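Local atomic coordinates of cysteine desulfurase (Fervidobacterium islandicum, PDB entry 6A6E), a protein that catalyses the PLP-dependent removal of sulfur from L-cysteine, giving L-alanine and an enzyme-bound persulfide, probably as sulfur donor for the Suf iron-sulfur cluster system. Residues S101-G106 against F229-G234; I97-G102 against I243-G248; A41-C46 against K236-T241. All blocks are in the same frame, centred on the assembly; numbering follows the deposited sequence.

Overall arrangement
Interactions 1 and 2 belong to the mixed seven-stranded sheet, with centres about 5 Å apart; interaction 3 joins two loops near the same PLP, its centre about 14 and 16 Å from theirs. Interactions 1 and 2 share S101 and G102, where strand 97-100 passes into helix 103-116, and their other segments lie on the adjacent strands 229-233 and 244-248. Loop 236-241 joins those strands. The order along the chain is 41-46, 97-106, 229-234, 236-241, 243-248, so the pair 41-46/236-241 encloses interaction 1 and crosses interaction 2. Interactions 1 and 3 both touch PLP, at its phosphate and at C4A, the carbon joined to K236; interaction 2 builds the adjoining sheet edge.

Interaction 1 of 3, residues S101-G106 against F229-G234; sequences SGTTMG and FLVFSG. With PLP (pyridoxal-5'-phosphate), chain E.
G102 and T103, at the start of helix 103-116, run across the end of strand 229-233, with the CA atoms of G102 and S233 4.7 Å apart. This is part of the phosphate cup of a fold type I PLP enzyme: the first turn of a helix meets a sheet strand at the cofactor. G102 is the N-cap, and its carbonyl O accepts from G106 N to begin the helix. S233 OG forms the polar centre. T103 N points at it over 2.9 Å in a nearly straight bond (163°), and T103 OG1 donates to the same oxygen. The two hydroxyls meet tip to tip because each stands beside its own backbone N, anti to the carbonyl carbon (chi1 -60° in T103, -62° in S233). S233 OG in turn donates to PLP O3P; the 2.5 Å between them is shorter than usual and to be taken with caution. T103, which itself packs on the cofactor with CB near O4P, also helps position the serine hydroxyl. T104 grips another oxygen of the same phosphate, O1P, through both its N and its OG1. The helix N-terminus would thus be expected to stabilise the phosphate charge. Q213 and H235 of the same chain and T287 of the second subunit also hydrogen-bond to the cofactor. Further back the contact turns apolar. V231 points toward the helix, and the lack of a side chain on G106 lets V231 CG1 approach G106 CA to 4.0 Å. The T103 and V231 side chains cross at about a right angle, with T103 CG2 3.7 Å from V231 CG2.

Interaction 2 of 3, residues I97-G102 against I243-G248; sequences IIFTSG and IGVLYG
F99, I243 and V245 form the apolar centre, on the face that helices 70-90 and 290-306 pack against. I243 CD1 lies 3.8 Å from F99 CD1: CG1 of I243 is anti to the backbone N, and the turn at chi2 (73°) brings CD1 back to the F99 ring and to T100 O. V245 CG2 also reaches the ring, while V245 CG1 touches I97 CG2. At the far end, I97 CD1 sits at the edge of the Y247 ring, near its plane. On the other face, turned to helix 103-116, I98 and L246 lie side by side, with I98 CD1 4.1 Å from L246 CD2. Between the faces, the backbones of I98 and L246 exchange two hydrogen bonds of 2.8 Å. T100 and G244 form the next hydrogen-bonded pair, but here both N-H donors stand well above the plane of the accepting carbonyl. T100 OG1 lies 3.5 Å from G244 CA, where glycine leaves room for the hydroxyl. The same OG1 accepts from G102 N over 3.2 Å, an ST turn that bends the chain toward its helix. A water bonded to T100 OG1 donates to G102 O and weakly to V245 O. Strand 97-100 is the outermost strand of the large sheet within this chain, paired with 244-248, the lone antiparallel strand of the seven, as in the large domain of fold type I PLP enzymes.

Interaction 3 of 3, residues A41-C46 against K236-T241; sequences ASTLKC and KILGPT. With PLP (pyridoxal-5'-phosphate), chain E.
T43 and K45 reach across to the turn 236-239 by different torsions. T43 OG1 sits between its backbone N and carbonyl carbon (chi1 54°), facing the turn, and L238 N donates to it over 2.8 Å. H235 O is also bonded to this hydroxyl, so T43 ties two backbone groups of the same loop together. T43 CG2, on the other branch, lies 3.4 Å from K236 O. K45 bends near its root and then runs straight, which carries NZ back to T43 O of its own segment and across to G239 O. NZ donates to G239 O over 2.8 Å, in the plane of that carbonyl, and to T43 O over 2.9 Å, from above that carbonyl's plane. The ammonium group thus clamps one carbonyl from each segment, and the buried positive charge is probably eased by both. L238, with a positive phi of 69°, turns the loop between these two polar grips. Its CD2 methyl comes within 3.3 Å of L44 O, and its own carbonyl accepts from a water that C46 N also binds, just where helix 47-59 starts. On the cofactor side, S42 OG bonds to H235 ND1 and to Y61 OH of the second subunit, while A41 O bonds to N63 of that subunit and touches K236 CE. H235 NE2 is hydrogen-bonded to PLP, which makes S42 a second-shell residue. K236 extends nearly straight beyond CG past A41 and ends in a covalent link, its NZ 1.3 Å from PLP C4A. This is the lysine-PLP Schiff base, the internal aldimine found in PLP enzymes of fold type I, here in the aminotransferase class-V family of the cysteine desulfurases, with residues of the second subunit close by.

Interaction 1 of 3, residues S101-G106 against F229-G234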
# COMPACT_ATOMS: atom_id res chain seq x y z
N SER A 101 0.94 -3.22 3.00
CA SER A 101 1.15 -3.01 1.55
C SER A 101 1.78 -4.22 0.87
O SER A 101 1.80 -4.29 -0.37
CB SER A 101 1.96 -1.77 1.30
OG SER A 101 3.30 -1.96 1.73
N GLY A 102 2.27 -5.19 1.67
CA GLY A 102 2.99 -6.36 1.08
C GLY A 102 3.92 -7.08 2.04
O GLY A 102 4.13 -6.63 3.21
N THR A 103 4.51 -8.17 1.57
CA THR A 103 5.52 -8.87 2.34
C THR A 103 6.64 -7.93 2.80
O THR A 103 6.99 -7.92 3.96
CB THR A 103 6.12 -9.98 1.55
OG1 THR A 103 5.10 -10.90 1.18
CG2 THR A 103 7.24 -10.69 2.38
N THR A 104 7.23 -7.19 1.86
CA THR A 104 8.32 -6.31 2.15
C THR A 104 7.99 -5.37 3.30
O THR A 104 8.78 -5.26 4.26
CB THR A 104 8.76 -5.55 0.90
OG1 THR A 104 9.12 -6.47 -0.13
CG2 THR A 104 9.96 -4.62 1.19
N MET A 105 6.86 -4.68 3.24
CA MET A 105 6.47 -3.80 4.36
C MET A 105 6.38 -4.57 5.68
O MET A 105 6.84 -4.12 6.71
CB MET A 105 5.13 -3.07 4.09
CG MET A 105 4.49 -2.49 5.38
SD MET A 105 3.11 -1.37 5.12
CE MET A 105 2.34 -1.30 6.77
N GLY A 106 5.71 -5.72 5.66
CA GLY A 106 5.66 -6.61 6.82
C GLY A 106 6.97 -6.91 7.51
O GLY A 106 7.07 -6.78 8.72
N PHE A 229 5.22 -14.85 13.83
CA PHE A 229 4.78 -13.94 12.81
C PHE A 229 4.91 -14.64 11.48
O PHE A 229 5.86 -15.44 11.29
CB PHE A 229 5.62 -12.64 12.78
CG PHE A 229 5.56 -11.84 14.04
CD1 PHE A 229 4.49 -11.03 14.30
CD2 PHE A 229 6.54 -12.02 15.00
CE1 PHE A 229 4.39 -10.36 15.48
CE2 PHE A 229 6.46 -11.31 16.18
CZ PHE A 229 5.38 -10.49 16.43
N LEU A 230 3.97 -14.34 10.57
CA LEU A 230 4.04 -14.72 9.17
C LEU A 230 3.60 -13.53 8.26
O LEU A 230 2.63 -12.85 8.56
CB LEU A 230 3.13 -15.91 8.90
CG LEU A 230 3.21 -16.54 7.50
CD1 LEU A 230 3.55 -18.01 7.56
CD2 LEU A 230 1.88 -16.41 6.78
N VAL A 231 4.27 -13.38 7.12
CA VAL A 231 3.93 -12.35 6.15
C VAL A 231 3.72 -12.95 4.75
O VAL A 231 4.41 -13.88 4.38
CB VAL A 231 5.01 -11.28 6.11
CG1 VAL A 231 5.08 -10.52 7.45
CG2 VAL A 231 6.39 -11.84 5.76
N PHE A 232 2.83 -12.36 3.96
CA PHE A 232 2.74 -12.70 2.56
C PHE A 232 2.12 -11.54 1.75
O PHE A 232 1.60 -10.58 2.35
CB PHE A 232 1.97 -14.06 2.38
CG PHE A 232 0.46 -14.00 2.66
CD1 PHE A 232 -0.06 -14.27 3.92
CD2 PHE A 232 -0.43 -13.75 1.62
CE1 PHE A 232 -1.43 -14.23 4.14
CE2 PHE A 232 -1.77 -13.72 1.83
CZ PHE A 232 -2.29 -13.99 3.11
N SER A 233 2.12 -11.66 0.42
CA SER A 233 1.66 -10.62 -0.48
C SER A 233 0.48 -11.13 -1.29
O SER A 233 0.49 -12.26 -1.85
CB SER A 233 2.76 -10.22 -1.47
OG SER A 233 3.93 -9.68 -0.85
N GLY A 234 -0.53 -10.24 -1.41
CA GLY A 234 -1.73 -10.54 -2.17
C GLY A 234 -1.50 -10.87 -3.64
O GLY A 234 -2.21 -11.75 -4.20
N1 PLP E . 10.07 -13.12 -0.25
C2 PLP E . 9.87 -14.06 -1.14
C2A PLP E . 10.39 -15.44 -0.91
C3 PLP E . 9.17 -13.68 -2.36
O3 PLP E . 8.99 -14.61 -3.28
C4 PLP E . 8.65 -12.33 -2.54
C4A PLP E . 7.86 -11.90 -3.68
C5 PLP E . 8.96 -11.35 -1.49
C6 PLP E . 9.66 -11.83 -0.42
C5A PLP E . 8.56 -9.87 -1.59
O4P PLP E . 7.21 -9.54 -1.91
P PLP E . 6.66 -8.07 -2.32
O1P PLP E . 6.82 -7.16 -1.17
O2P PLP E . 7.46 -7.77 -3.55
O3P PLP E . 5.22 -8.41 -2.57

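Interaction 2 of 3, residues I97-G102 against I243-G248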
# COMPACT_ATOMS: atom_id res chain seq x y z
N ILE A 97 -4.66 -10.61 12.41
CA ILE A 97 -4.44 -10.27 11.01
C ILE A 97 -4.36 -8.74 10.85
O ILE A 97 -5.33 -8.00 11.16
CB ILE A 97 -5.56 -10.81 10.20
CG1 ILE A 97 -5.62 -12.35 10.32
CG2 ILE A 97 -5.44 -10.47 8.72
CD1 ILE A 97 -4.34 -13.11 9.93
N ILE A 98 -3.20 -8.28 10.37
CA ILE A 98 -2.96 -6.91 10.04
C ILE A 98 -2.76 -6.75 8.56
O ILE A 98 -1.97 -7.48 7.99
CB ILE A 98 -1.73 -6.45 10.78
CG1 ILE A 98 -2.01 -6.68 12.29
CG2 ILE A 98 -1.44 -4.99 10.49
CD1 ILE A 98 -0.73 -6.81 13.03
N PHE A 99 -3.52 -5.86 7.93
CA PHE A 99 -3.34 -5.55 6.50
C PHE A 99 -2.17 -4.56 6.35
O PHE A 99 -2.00 -3.60 7.14
CB PHE A 99 -4.62 -5.05 5.82
CG PHE A 99 -5.65 -6.10 5.62
CD1 PHE A 99 -5.41 -7.18 4.80
CD2 PHE A 99 -6.90 -5.98 6.22
CE1 PHE A 99 -6.37 -8.11 4.55
CE2 PHE A 99 -7.86 -6.95 6.04
CZ PHE A 99 -7.60 -8.02 5.20
N THR A 100 -1.28 -4.90 5.42
CA THR A 100 -0.16 -4.07 5.01
C THR A 100 -0.14 -3.84 3.49
O THR A 100 -1.08 -4.24 2.75
CB THR A 100 1.14 -4.79 5.40
OG1 THR A 100 1.28 -5.96 4.59
CG2 THR A 100 1.12 -5.22 6.94
N SER A 101 0.94 -3.22 3.00
CA SER A 101 1.15 -3.01 1.55
C SER A 101 1.78 -4.22 0.87
O SER A 101 1.80 -4.29 -0.37
CB SER A 101 1.96 -1.77 1.30
OG SER A 101 3.30 -1.96 1.73
N GLY A 102 2.27 -5.19 1.67
CA GLY A 102 2.99 -6.36 1.08
C GLY A 102 3.92 -7.08 2.04
O GLY A 102 4.13 -6.63 3.21
N ILE A 243 -1.50 -4.84 -1.48
CA ILE A 243 -2.10 -5.46 -0.30
C ILE A 243 -1.26 -6.63 0.16
O ILE A 243 -0.82 -7.45 -0.62
CB ILE A 243 -3.56 -5.80 -0.49
CG1 ILE A 243 -4.20 -6.22 0.85
CG2 ILE A 243 -3.79 -6.85 -1.56
CD1 ILE A 243 -4.44 -5.10 1.82
N GLY A 244 -0.90 -6.61 1.43
CA GLY A 244 -0.27 -7.77 2.07
C GLY A 244 -0.94 -8.04 3.42
O GLY A 244 -1.85 -7.30 3.87
N VAL A 245 -0.42 -9.07 4.08
CA VAL A 245 -0.88 -9.55 5.35
C VAL A 245 0.25 -9.76 6.28
O VAL A 245 1.33 -10.31 5.91
CB VAL A 245 -1.65 -10.90 5.21
CG1 VAL A 245 -1.99 -11.48 6.59
CG2 VAL A 245 -2.90 -10.64 4.43
N LEU A 246 0.03 -9.35 7.52
CA LEU A 246 0.95 -9.73 8.63
C LEU A 246 0.11 -10.40 9.67
O LEU A 246 -0.88 -9.80 10.19
CB LEU A 246 1.64 -8.53 9.22
CG LEU A 246 2.35 -8.68 10.58
CD1 LEU A 246 3.60 -9.42 10.38
CD2 LEU A 246 2.77 -7.32 11.04
N TYR A 247 0.52 -11.61 10.01
CA TYR A 247 -0.09 -12.40 11.09
C TYR A 247 0.84 -12.30 12.23
O TYR A 247 2.02 -12.42 12.03
CB TYR A 247 -0.27 -13.90 10.77
CG TYR A 247 -0.40 -14.79 12.03
CD1 TYR A 247 -1.60 -14.86 12.79
CD2 TYR A 247 0.69 -15.49 12.52
CE1 TYR A 247 -1.65 -15.62 13.95
CE2 TYR A 247 0.63 -16.28 13.67
CZ TYR A 247 -0.56 -16.33 14.36
OH TYR A 247 -0.58 -17.09 15.48
N GLY A 248 0.34 -12.09 13.44
CA GLY A 248 1.13 -12.32 14.63
C GLY A 248 0.31 -12.86 15.78
O GLY A 248 -0.89 -12.51 15.93
O HOH W 1 3.02 -7.97 5.47

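Interaction 3 of 3, residues A41-C46 against K236-T241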
# COMPACT_ATOMS: atom_id res chain seq x y z
N ALA A 41 7.12 -14.24 -9.61
CA ALA A 41 7.22 -12.82 -9.57
C ALA A 41 5.85 -12.17 -9.28
O ALA A 41 5.79 -11.19 -8.53
CB ALA A 41 7.77 -12.29 -10.90
N SER A 42 4.81 -12.58 -9.99
CA SER A 42 3.45 -12.21 -9.69
C SER A 42 2.49 -13.09 -10.47
O SER A 42 2.91 -13.82 -11.38
CB SER A 42 3.15 -10.74 -9.98
OG SER A 42 2.02 -10.29 -9.22
N THR A 43 1.22 -13.11 -10.08
CA THR A 43 0.24 -13.97 -10.76
C THR A 43 -0.79 -13.22 -11.54
O THR A 43 -1.06 -12.01 -11.33
CB THR A 43 -0.45 -14.90 -9.76
OG1 THR A 43 -1.01 -14.11 -8.70
CG2 THR A 43 0.53 -15.92 -9.15
N LEU A 44 -1.45 -13.96 -12.42
CA LEU A 44 -2.47 -13.39 -13.31
C LEU A 44 -3.77 -13.29 -12.53
O LEU A 44 -3.95 -13.98 -11.50
CB LEU A 44 -2.66 -14.31 -14.52
CG LEU A 44 -1.49 -14.61 -15.43
CD1 LEU A 44 -1.97 -15.56 -16.52
CD2 LEU A 44 -0.82 -13.38 -16.03
N LYS A 45 -4.67 -12.42 -12.99
CA LYS A 45 -5.90 -12.10 -12.25
C LYS A 45 -7.14 -12.74 -12.84
O LYS A 45 -7.32 -12.88 -14.05
CB LYS A 45 -6.11 -10.58 -12.19
CG LYS A 45 -4.88 -9.76 -11.77
CD LYS A 45 -4.16 -10.33 -10.54
CE LYS A 45 -2.93 -9.53 -10.17
NZ LYS A 45 -2.10 -10.36 -9.24
N CYS A 46 -8.02 -13.11 -11.91
CA CYS A 46 -9.27 -13.77 -12.17
C CYS A 46 -10.34 -12.75 -12.50
O CYS A 46 -10.54 -11.80 -11.75
CB CYS A 46 -9.65 -14.57 -10.93
SG CYS A 46 -11.30 -15.23 -11.07
N LYS A 236 0.76 -12.31 -5.34
CA LYS A 236 1.23 -13.65 -5.60
C LYS A 236 0.23 -14.79 -5.41
O LYS A 236 0.55 -15.93 -5.77
CB LYS A 236 2.53 -13.97 -4.85
CG LYS A 236 3.71 -13.14 -5.38
CD LYS A 236 5.02 -13.54 -4.71
CE LYS A 236 6.13 -12.60 -5.11
NZ LYS A 236 7.35 -12.91 -4.30
N ILE A 237 -0.99 -14.46 -4.96
CA ILE A 237 -2.05 -15.42 -4.81
C ILE A 237 -3.29 -15.02 -5.59
O ILE A 237 -4.40 -15.03 -5.04
CB ILE A 237 -2.28 -15.67 -3.29
CG1 ILE A 237 -3.23 -16.86 -3.06
CG2 ILE A 237 -2.76 -14.44 -2.55
CD1 ILE A 237 -3.37 -17.29 -1.60
N LEU A 238 -3.11 -14.57 -6.83
CA LEU A 238 -4.19 -14.07 -7.69
C LEU A 238 -4.79 -12.75 -7.25
O LEU A 238 -5.71 -12.24 -7.89
CB LEU A 238 -5.35 -15.09 -7.83
CG LEU A 238 -4.98 -16.53 -8.14
CD1 LEU A 238 -6.24 -17.37 -8.09
CD2 LEU A 238 -4.38 -16.62 -9.54
N GLY A 239 -4.21 -12.12 -6.24
CA GLY A 239 -4.84 -10.95 -5.64
C GLY A 239 -4.42 -9.62 -6.18
O GLY A 239 -3.53 -9.52 -7.04
N PRO A 240 -5.07 -8.58 -5.69
CA PRO A 240 -4.73 -7.21 -6.02
C PRO A 240 -3.29 -6.88 -5.69
O PRO A 240 -2.68 -7.53 -4.86
CB PRO A 240 -5.70 -6.36 -5.17
CG PRO A 240 -6.69 -7.29 -4.51
CD PRO A 240 -6.05 -8.67 -4.56
N THR A 241 -2.76 -5.85 -6.34
CA THR A 241 -1.52 -5.29 -5.89
C THR A 241 -1.77 -4.37 -4.72
O THR A 241 -2.90 -3.97 -4.44
CB THR A 241 -0.74 -4.53 -7.02
OG1 THR A 241 -1.59 -3.60 -7.68
CG2 THR A 241 -0.25 -5.51 -8.11
N1 PLP E . 10.07 -13.12 -0.25
C2 PLP E . 9.87 -14.06 -1.14
C2A PLP E . 10.39 -15.44 -0.91
C3 PLP E . 9.17 -13.68 -2.36
O3 PLP E . 8.99 -14.61 -3.28
C4 PLP E . 8.65 -12.33 -2.54
C4A PLP E . 7.86 -11.90 -3.68
C5 PLP E . 8.96 -11.35 -1.49
C6 PLP E . 9.66 -11.83 -0.42
C5A PLP E . 8.56 -9.87 -1.59
O4P PLP E . 7.21 -9.54 -1.91
P PLP E . 6.66 -8.07 -2.32
O1P PLP E . 6.82 -7.16 -1.17
O2P PLP E . 7.46 -7.77 -3.55
O3P PLP E . 5.22 -8.41 -2.57
O HOH W 2 -7.94 -12.26 -9.28